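Local atomic coordinates of enoyl-CoA hydratase/isomerase family protein (Ruegeria pomeroyi, PDB entry 3L3S), a protein that belongs to the crotonase superfamily and probably acts as a hydro-lyase on acyl-CoA substrates, as enoyl-CoA hydratases do. Residues 61-66 and 120-125; 20-25 and 36-41; 135-140 and 183-188. All coordinates share one frame; numbering follows the deposited sequence.

Contact 1. Residues 61-66 and 120-125; sequences RIFCAG and LQLMAA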
loop_
_atom_site.group_PDB
_atom_site.type_symbol
_atom_site.label_atom_id
_atom_site.label_comp_id
_atom_site.label_asym_id
_atom_site.label_seq_id
_atom_site.Cartn_x
_atom_site.Cartn_y
_atom_site.Cartn_z
ATOM N N ARG B 61 -5.159 19.383 -23.459
ATOM C CA ARG B 61 -4.084 19.912 -22.613
ATOM C C ARG B 61 -4.321 19.722 -21.100
ATOM O O ARG B 61 -3.375 19.503 -20.338
ATOM C CB ARG B 61 -3.895 21.406 -22.949
ATOM C CG ARG B 61 -3.054 22.215 -21.967
ATOM C CD ARG B 61 -2.956 23.675 -22.334
ATOM N NE ARG B 61 -4.209 24.264 -22.822
ATOM C CZ ARG B 61 -4.708 25.423 -22.407
ATOM N NH1 ARG B 61 -4.080 26.135 -21.477
ATOM N NH2 ARG B 61 -5.786 25.917 -22.990
ATOM N N ILE B 62 -5.573 19.889 -20.677
ATOM C CA ILE B 62 -5.946 19.741 -19.276
ATOM C C ILE B 62 -7.025 18.667 -19.137
ATOM O O ILE B 62 -8.031 18.703 -19.857
ATOM C CB ILE B 62 -6.476 21.092 -18.657
ATOM C CG1 ILE B 62 -5.448 22.225 -18.831
ATOM C CG2 ILE B 62 -6.745 20.916 -17.154
ATOM C CD1 ILE B 62 -5.874 23.595 -18.333
ATOM N N PHE B 63 -6.802 17.695 -18.245
ATOM C CA PHE B 63 -7.807 16.660 -17.997
ATOM C C PHE B 63 -8.946 17.328 -17.231
ATOM O O PHE B 63 -10.102 17.229 -17.629
ATOM C CB PHE B 63 -7.237 15.482 -17.191
ATOM C CG PHE B 63 -8.278 14.462 -16.768
ATOM C CD1 PHE B 63 -8.926 13.654 -17.725
ATOM C CD2 PHE B 63 -8.629 14.320 -15.412
ATOM C CE1 PHE B 63 -9.918 12.711 -17.337
ATOM C CE2 PHE B 63 -9.613 13.390 -15.007
ATOM C CZ PHE B 63 -10.263 12.581 -15.973
ATOM N N CYS B 64 -8.581 17.998 -16.139
ATOM C CA CYS B 64 -9.500 18.713 -15.265
ATOM C C CYS B 64 -8.672 19.510 -14.259
ATOM O O CYS B 64 -7.790 18.966 -13.585
ATOM C CB CYS B 64 -10.442 17.737 -14.547
ATOM S SG CYS B 64 -11.592 18.500 -13.421
ATOM N N ALA B 65 -8.954 20.810 -14.181
ATOM C CA ALA B 65 -8.246 21.721 -13.288
ATOM C C ALA B 65 -8.766 21.681 -11.855
ATOM O O ALA B 65 -8.087 22.117 -10.920
ATOM C CB ALA B 65 -8.293 23.152 -13.842
ATOM N N GLY B 66 -9.929 21.062 -11.685
ATOM C CA GLY B 66 -10.547 20.976 -10.378
ATOM C C GLY B 66 -11.678 21.972 -10.340
ATOM O O GLY B 66 -12.222 22.315 -11.387
ATOM N N LEU B 120 -7.491 15.685 -10.111
ATOM C CA LEU B 120 -6.692 14.488 -9.859
ATOM C C LEU B 120 -7.536 13.519 -9.018
ATOM O O LEU B 120 -7.413 12.316 -9.162
ATOM C CB LEU B 120 -5.377 14.832 -9.155
ATOM C CG LEU B 120 -4.362 13.712 -8.895
ATOM C CD1 LEU B 120 -3.969 13.007 -10.184
ATOM C CD2 LEU B 120 -3.158 14.293 -8.219
ATOM N N GLN B 121 -8.438 14.073 -8.209
ATOM C CA GLN B 121 -9.358 13.307 -7.360
ATOM C C GLN B 121 -10.345 12.490 -8.208
ATOM O O GLN B 121 -10.563 11.313 -7.926
ATOM C CB GLN B 121 -10.125 14.264 -6.439
ATOM C CG GLN B 121 -11.224 13.651 -5.581
ATOM C CD GLN B 121 -11.851 14.633 -4.609
ATOM O OE1 GLN B 121 -11.739 15.858 -4.755
ATOM N NE2 GLN B 121 -12.510 14.096 -3.597
ATOM N N LEU B 122 -10.900 13.123 -9.248
ATOM C CA LEU B 122 -11.862 12.512 -10.178
ATOM C C LEU B 122 -11.247 11.295 -10.836
ATOM O O LEU B 122 -11.882 10.238 -10.952
ATOM C CB LEU B 122 -12.262 13.517 -11.271
ATOM C CG LEU B 122 -13.335 13.119 -12.304
ATOM C CD1 LEU B 122 -14.711 13.062 -11.647
ATOM C CD2 LEU B 122 -13.340 14.115 -13.465
HETATM N N MSE B 123 -9.986 11.466 -11.228
HETATM C CA MSE B 123 -9.193 10.432 -11.865
HETATM C C MSE B 123 -8.881 9.339 -10.827
HETATM O O MSE B 123 -9.081 8.158 -11.091
HETATM C CB MSE B 123 -7.899 11.047 -12.398
HETATM C CG MSE B 123 -7.158 10.176 -13.366
HETATM SE SE MSE B 123 -5.229 10.330 -13.173
HETATM C CE MSE B 123 -5.183 9.522 -11.409
ATOM N N ALA B 124 -8.453 9.761 -9.636
ATOM C CA ALA B 124 -8.126 8.852 -8.543
ATOM C C ALA B 124 -9.329 8.052 -8.046
ATOM O O ALA B 124 -9.159 6.928 -7.593
ATOM C CB ALA B 124 -7.481 9.600 -7.403
ATOM N N ALA B 125 -10.533 8.615 -8.197
ATOM C CA ALA B 125 -11.785 7.962 -7.787
ATOM C C ALA B 125 -12.233 6.889 -8.783
ATOM O O ALA B 125 -13.065 6.043 -8.458
ATOM C CB ALA B 125 -12.891 8.993 -7.579
#
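F63 drives its ring into the shoulder of helix 118-124, where one ring atom, CE2, serves both partners: it lies 3.9 Å from CB of M123 (a selenomethionine) and 4.1 Å from CD2 of L122. Both approaches are oblique to the ring. With CG anti to the backbone N (chi1 173°), the F63 ring extends from the corner that the chain turns at this residue and crosses the L122 side chain at about a right angle. M123 makes its nearest approach through CB; the bend at chi2 turns its selenium, and with it CE, away from 61-66. This is the crotonase core, in which the small parallel sheet of strands 62-64, 114-116 and 137-138 stands beside a buried helix, and V111 of strand 107-111 also packs on F63. C64 marks the looser margin: its CB is set toward the helix, yet SG comes no nearer than 4.7 Å to CD2 of L122 and instead accepts a weak hydrogen bond from G66 N (3.5 Å). R61 is exposed, at the solvent end of 61-66. The far flank of the helix meets protein: Q121 NE2 is hydrogen-bonded to Y232 OH of the third subunit.

Contact 2. Residues 20-25 and 36-41; sequences LTLGRA and AALHDA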
loop_
_atom_site.group_PDB
_atom_site.type_symbol
_atom_site.label_atom_id
_atom_site.label_comp_id
_atom_site.label_asym_id
_atom_site.label_seq_id
_atom_site.Cartn_x
_atom_site.Cartn_y
_atom_site.Cartn_z
ATOM N N LEU B 20 -18.284 9.713 -20.823
ATOM C CA LEU B 20 -18.609 11.001 -20.244
ATOM C C LEU B 20 -17.492 11.947 -20.660
ATOM O O LEU B 20 -16.353 11.848 -20.185
ATOM C CB LEU B 20 -18.713 10.891 -18.716
ATOM C CG LEU B 20 -19.771 9.930 -18.140
ATOM C CD1 LEU B 20 -19.770 9.948 -16.602
ATOM C CD2 LEU B 20 -21.145 10.290 -18.663
ATOM N N THR B 21 -17.807 12.801 -21.628
ATOM C CA THR B 21 -16.842 13.756 -22.148
ATOM C C THR B 21 -17.082 15.141 -21.538
ATOM O O THR B 21 -18.023 15.852 -21.908
ATOM C CB THR B 21 -16.857 13.753 -23.697
ATOM O OG1 THR B 21 -16.558 12.431 -24.163
ATOM C CG2 THR B 21 -15.821 14.690 -24.260
ATOM N N LEU B 22 -16.235 15.480 -20.566
ATOM C CA LEU B 22 -16.278 16.750 -19.839
ATOM C C LEU B 22 -16.191 17.993 -20.742
ATOM O O LEU B 22 -15.246 18.150 -21.521
ATOM C CB LEU B 22 -15.140 16.780 -18.804
ATOM C CG LEU B 22 -15.332 16.316 -17.350
ATOM C CD1 LEU B 22 -15.893 14.912 -17.242
ATOM C CD2 LEU B 22 -14.002 16.416 -16.636
ATOM N N GLY B 23 -17.210 18.848 -20.663
ATOM C CA GLY B 23 -17.224 20.070 -21.453
ATOM C C GLY B 23 -16.478 21.207 -20.767
ATOM O O GLY B 23 -15.603 20.962 -19.929
ATOM N N ARG B 24 -16.845 22.446 -21.112
ATOM C CA ARG B 24 -16.253 23.676 -20.561
ATOM C C ARG B 24 -14.743 23.746 -20.798
ATOM O O ARG B 24 -13.953 24.002 -19.875
ATOM C CB ARG B 24 -16.593 23.843 -19.061
ATOM C CG ARG B 24 -18.042 24.162 -18.739
ATOM C CD ARG B 24 -18.317 25.667 -18.814
ATOM N NE ARG B 24 -19.645 26.024 -18.309
ATOM C CZ ARG B 24 -20.776 25.936 -19.008
ATOM N NH1 ARG B 24 -20.760 25.496 -20.261
ATOM N NH2 ARG B 24 -21.927 26.294 -18.455
ATOM N N ALA B 25 -14.366 23.493 -22.055
ATOM C CA ALA B 25 -12.983 23.523 -22.537
ATOM C C ALA B 25 -12.324 24.878 -22.235
ATOM O O ALA B 25 -13.010 25.900 -22.226
ATOM C CB ALA B 25 -12.969 23.241 -24.036
ATOM N N ALA B 36 -22.971 18.465 -10.403
ATOM C CA ALA B 36 -24.371 18.024 -10.459
ATOM C C ALA B 36 -24.634 17.237 -11.740
ATOM O O ALA B 36 -25.255 16.181 -11.689
ATOM C CB ALA B 36 -25.323 19.221 -10.363
ATOM N N ALA B 37 -24.078 17.717 -12.859
ATOM C CA ALA B 37 -24.215 17.067 -14.167
ATOM C C ALA B 37 -23.524 15.707 -14.170
ATOM O O ALA B 37 -24.063 14.734 -14.701
ATOM C CB ALA B 37 -23.641 17.940 -15.268
ATOM N N LEU B 38 -22.355 15.638 -13.529
ATOM C CA LEU B 38 -21.590 14.395 -13.436
ATOM C C LEU B 38 -22.261 13.393 -12.524
ATOM O O LEU B 38 -22.206 12.196 -12.787
ATOM C CB LEU B 38 -20.166 14.650 -12.957
ATOM C CG LEU B 38 -19.095 15.035 -13.981
ATOM C CD1 LEU B 38 -17.855 15.505 -13.232
ATOM C CD2 LEU B 38 -18.762 13.848 -14.895
ATOM N N HIS B 39 -22.941 13.891 -11.491
ATOM C CA HIS B 39 -23.631 13.026 -10.545
ATOM C C HIS B 39 -24.942 12.498 -11.122
ATOM O O HIS B 39 -25.284 11.338 -10.905
ATOM C CB HIS B 39 -23.857 13.746 -9.215
ATOM C CG HIS B 39 -23.847 12.845 -8.016
ATOM N ND1 HIS B 39 -23.826 13.336 -6.730
ATOM C CD2 HIS B 39 -23.916 11.495 -7.898
ATOM C CE1 HIS B 39 -23.894 12.331 -5.874
ATOM N NE2 HIS B 39 -23.950 11.204 -6.557
ATOM N N ASP B 40 -25.626 13.334 -11.904
ATOM C CA ASP B 40 -26.883 12.972 -12.554
ATOM C C ASP B 40 -26.642 11.881 -13.590
ATOM O O ASP B 40 -27.426 10.940 -13.703
ATOM C CB ASP B 40 -27.509 14.195 -13.234
ATOM C CG ASP B 40 -28.713 14.727 -12.483
ATOM O OD1 ASP B 40 -28.655 15.883 -11.998
ATOM O OD2 ASP B 40 -29.721 13.987 -12.379
ATOM N N ALA B 41 -25.506 11.989 -14.278
ATOM C CA ALA B 41 -25.091 11.039 -15.309
ATOM C C ALA B 41 -24.701 9.688 -14.708
ATOM O O ALA B 41 -24.868 8.645 -15.338
ATOM C CB ALA B 41 -23.924 11.617 -16.108
#
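Chi1 of -60° in L20 and -85° in L38 sets each CG anti to its own carbonyl carbon, and from there the two leucines extend into the interface between strand 17-22 and helix 32-45. L20 spreads its methyls over two successive turns of the helix: CD2 rests 4.0 Å from CB of A41, while CD1 is a looser 4.4 Å from CD2 of L38. That same L38 methyl also takes CD1 of L22, at 3.9 Å, the two side chains crossing at about a right angle. L38 CD2 is thus shared by two leucines projecting from alternate positions of the strand, and the small A41 lets the helix meet L20 with a single methyl. No hydrogen bond joins the segments, whose axes come within 10.7 Å and run antiparallel (177°). L9 of strand 9-14 packs on both L20 and L38, and L96 of helix 84-101 reaches L38 as well, so the leucine cluster is buried. On another side of the helix, H39 NE2 is hydrogen-bonded to D99 OD2. The helix runs back along the strand as the connection of a beta-alpha-beta unit, strand 17-22, helix 32-45 and strand 53-58, in the crotonase fold's larger sheet.

Contact 3. Residues 135-140 and 183-188; sequences ARFCLP and GLINRI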
loop_
_atom_site.group_PDB
_atom_site.type_symbol
_atom_site.label_atom_id
_atom_site.label_comp_id
_atom_site.label_asym_id
_atom_site.label_seq_id
_atom_site.Cartn_x
_atom_site.Cartn_y
_atom_site.Cartn_z
ATOM N N ALA B 135 1.064 13.619 -19.850
ATOM C CA ALA B 135 0.211 13.803 -18.680
ATOM C C ALA B 135 0.965 14.154 -17.396
ATOM O O ALA B 135 1.916 13.463 -17.007
ATOM C CB ALA B 135 -0.673 12.576 -18.466
ATOM N N ARG B 136 0.579 15.285 -16.804
ATOM C CA ARG B 136 1.171 15.775 -15.562
ATOM C C ARG B 136 0.129 15.719 -14.451
ATOM O O ARG B 136 -1.076 15.709 -14.711
ATOM C CB ARG B 136 1.772 17.168 -15.728
ATOM C CG ARG B 136 3.001 17.211 -16.649
ATOM C CD ARG B 136 3.474 18.642 -16.909
ATOM N NE ARG B 136 2.362 19.556 -17.201
ATOM C CZ ARG B 136 2.027 20.008 -18.408
ATOM N NH1 ARG B 136 2.711 19.649 -19.492
ATOM N NH2 ARG B 136 0.990 20.826 -18.528
ATOM N N PHE B 137 0.606 15.545 -13.220
ATOM C CA PHE B 137 -0.261 15.375 -12.055
ATOM C C PHE B 137 0.136 16.311 -10.930
ATOM O O PHE B 137 1.315 16.422 -10.587
ATOM C CB PHE B 137 -0.213 13.903 -11.592
ATOM C CG PHE B 137 -0.456 12.912 -12.704
ATOM C CD1 PHE B 137 -1.761 12.520 -13.038
ATOM C CD2 PHE B 137 0.614 12.436 -13.489
ATOM C CE1 PHE B 137 -2.005 11.665 -14.144
ATOM C CE2 PHE B 137 0.384 11.591 -14.598
ATOM C CZ PHE B 137 -0.920 11.203 -14.926
ATOM N N CYS B 138 -0.859 16.934 -10.308
ATOM C CA CYS B 138 -0.580 17.895 -9.259
ATOM C C CYS B 138 -1.654 18.038 -8.199
ATOM O O CYS B 138 -2.817 17.692 -8.410
ATOM C CB CYS B 138 -0.348 19.267 -9.911
ATOM S SG CYS B 138 0.195 20.576 -8.818
ATOM N N LEU B 139 -1.202 18.539 -7.047
ATOM C CA LEU B 139 -2.011 18.884 -5.878
ATOM C C LEU B 139 -1.377 20.241 -5.466
ATOM O O LEU B 139 -0.537 20.287 -4.570
ATOM C CB LEU B 139 -1.902 17.834 -4.754
ATOM C CG LEU B 139 -2.584 16.462 -4.866
ATOM C CD1 LEU B 139 -2.474 15.715 -3.542
ATOM C CD2 LEU B 139 -4.042 16.607 -5.260
ATOM N N PRO B 140 -1.814 21.365 -6.098
ATOM C CA PRO B 140 -1.309 22.728 -5.865
ATOM C C PRO B 140 -1.804 23.640 -4.736
ATOM O O PRO B 140 -1.516 24.838 -4.768
ATOM C CB PRO B 140 -1.557 23.379 -7.217
ATOM C CG PRO B 140 -2.929 22.871 -7.545
ATOM C CD PRO B 140 -2.905 21.409 -7.102
ATOM N N GLY B 183 1.514 4.139 -8.919
ATOM C CA GLY B 183 0.213 3.497 -8.947
ATOM C C GLY B 183 -0.926 4.482 -9.100
ATOM O O GLY B 183 -2.057 4.177 -8.744
ATOM N N LEU B 184 -0.622 5.667 -9.622
ATOM C CA LEU B 184 -1.617 6.718 -9.837
ATOM C C LEU B 184 -2.381 6.421 -11.126
ATOM O O LEU B 184 -3.565 6.733 -11.233
ATOM C CB LEU B 184 -0.924 8.083 -9.866
ATOM C CG LEU B 184 -1.631 9.437 -9.800
ATOM C CD1 LEU B 184 -2.649 9.505 -8.643
ATOM C CD2 LEU B 184 -0.570 10.517 -9.641
ATOM N N ILE B 185 -1.687 5.807 -12.087
ATOM C CA ILE B 185 -2.274 5.379 -13.358
ATOM C C ILE B 185 -1.909 3.904 -13.567
ATOM O O ILE B 185 -0.996 3.399 -12.909
ATOM C CB ILE B 185 -1.818 6.249 -14.575
ATOM C CG1 ILE B 185 -0.291 6.395 -14.600
ATOM C CG2 ILE B 185 -2.550 7.592 -14.559
ATOM C CD1 ILE B 185 0.294 7.056 -15.824
ATOM N N ASN B 186 -2.604 3.233 -14.487
ATOM C CA ASN B 186 -2.378 1.811 -14.771
ATOM C C ASN B 186 -1.351 1.471 -15.850
ATOM O O ASN B 186 -0.620 0.479 -15.716
ATOM C CB ASN B 186 -3.699 1.118 -15.114
ATOM C CG ASN B 186 -4.655 1.056 -13.936
ATOM O OD1 ASN B 186 -4.683 0.071 -13.191
ATOM N ND2 ASN B 186 -5.444 2.106 -13.761
ATOM N N ARG B 187 -1.307 2.272 -16.920
ATOM C CA ARG B 187 -0.393 2.044 -18.037
ATOM C C ARG B 187 -0.188 3.332 -18.822
ATOM O O ARG B 187 -1.089 4.166 -18.891
ATOM C CB ARG B 187 -0.969 0.949 -18.953
ATOM C CG ARG B 187 0.021 0.232 -19.852
ATOM C CD ARG B 187 -0.638 -0.966 -20.546
ATOM N NE ARG B 187 0.277 -1.592 -21.504
ATOM C CZ ARG B 187 -0.070 -2.493 -22.422
ATOM N NH1 ARG B 187 -1.328 -2.913 -22.529
ATOM N NH2 ARG B 187 0.844 -2.943 -23.274
ATOM N N ILE B 188 1.016 3.512 -19.366
ATOM C CA ILE B 188 1.339 4.683 -20.192
ATOM C C ILE B 188 1.312 4.212 -21.636
ATOM O O ILE B 188 1.972 3.238 -21.991
ATOM C CB ILE B 188 2.757 5.273 -19.923
ATOM C CG1 ILE B 188 2.883 5.808 -18.494
ATOM C CG2 ILE B 188 3.033 6.437 -20.884
ATOM C CD1 ILE B 188 4.322 6.130 -18.105
#
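The extended backbone of strand 137-138 passes the loop that follows helix 176-182 without a hydrogen bond between the segments, the nearest CA atoms, those of F137 and L184, being 9.0 Å apart. F137 spans this separation. Its CG stands anti to the carbonyl carbon (chi1 -51°), and the ring reaches across to two consecutive residues of the loop. L184 takes the root of the ring: its CD2 lies 3.9 Å from F137 CG and equally near F137 CB, the two side chains running alongside in opposing senses. I185 takes the far end, with its CG2 branch 4.0 Å from F137 CZ and 4.1 Å from F137 CE1, crossing the phenylalanine at about a right angle. Both methyls come at the ring obliquely. The I185 CG1 branch occupies the crowded place between backbone N and carbonyl carbon (chi1 50°), which leaves CG2 to make the contact. Replacing F137 with an alanine would probably open a gap between strand and loop, with L184 CD2 and I185 CG2 losing the ring they pack against. The loop starts at G183, whose positive phi makes it the C-prime residue of the Schellman motif that ends helix 176-182; L184 N returns to A179 O and G183 N to L180 O. Beyond this turn the CB atoms of L184 and I185 point toward F137. A179 of that helix packs on F137 and I185 alike, L120 and M123 of helix 118-124 also pack on F137, and A131 of strand 128-131 touches I185. The contact fastens strand 137-138, at the edge of the small parallel sheet within this chain, to the loop leading into the weakly bonded strand 187-188 of the larger sheet.

How the contacts relate
The three contacts follow one another along the chain, and contact 1 lies in the middle. Its centre is about 12 Å from that of contact 2 and about 9 Å from that of contact 3, whereas the centres of contacts 2 and 3 are about 21 Å apart and their nearest atoms about 13 Å. L122 reaches contact 2, its CD2 lying 4.0 Å from CD2 of L22. M123 faces contact 3: its SE is 3.6 Å from F137 CE1, and L120 CD1 is equally far from F137 CD1. Helix 118-124 thus makes one apolar core continuous from the strand 17-22 unit to the loop at 183-188. All three contacts are buried within the crotonase family domain.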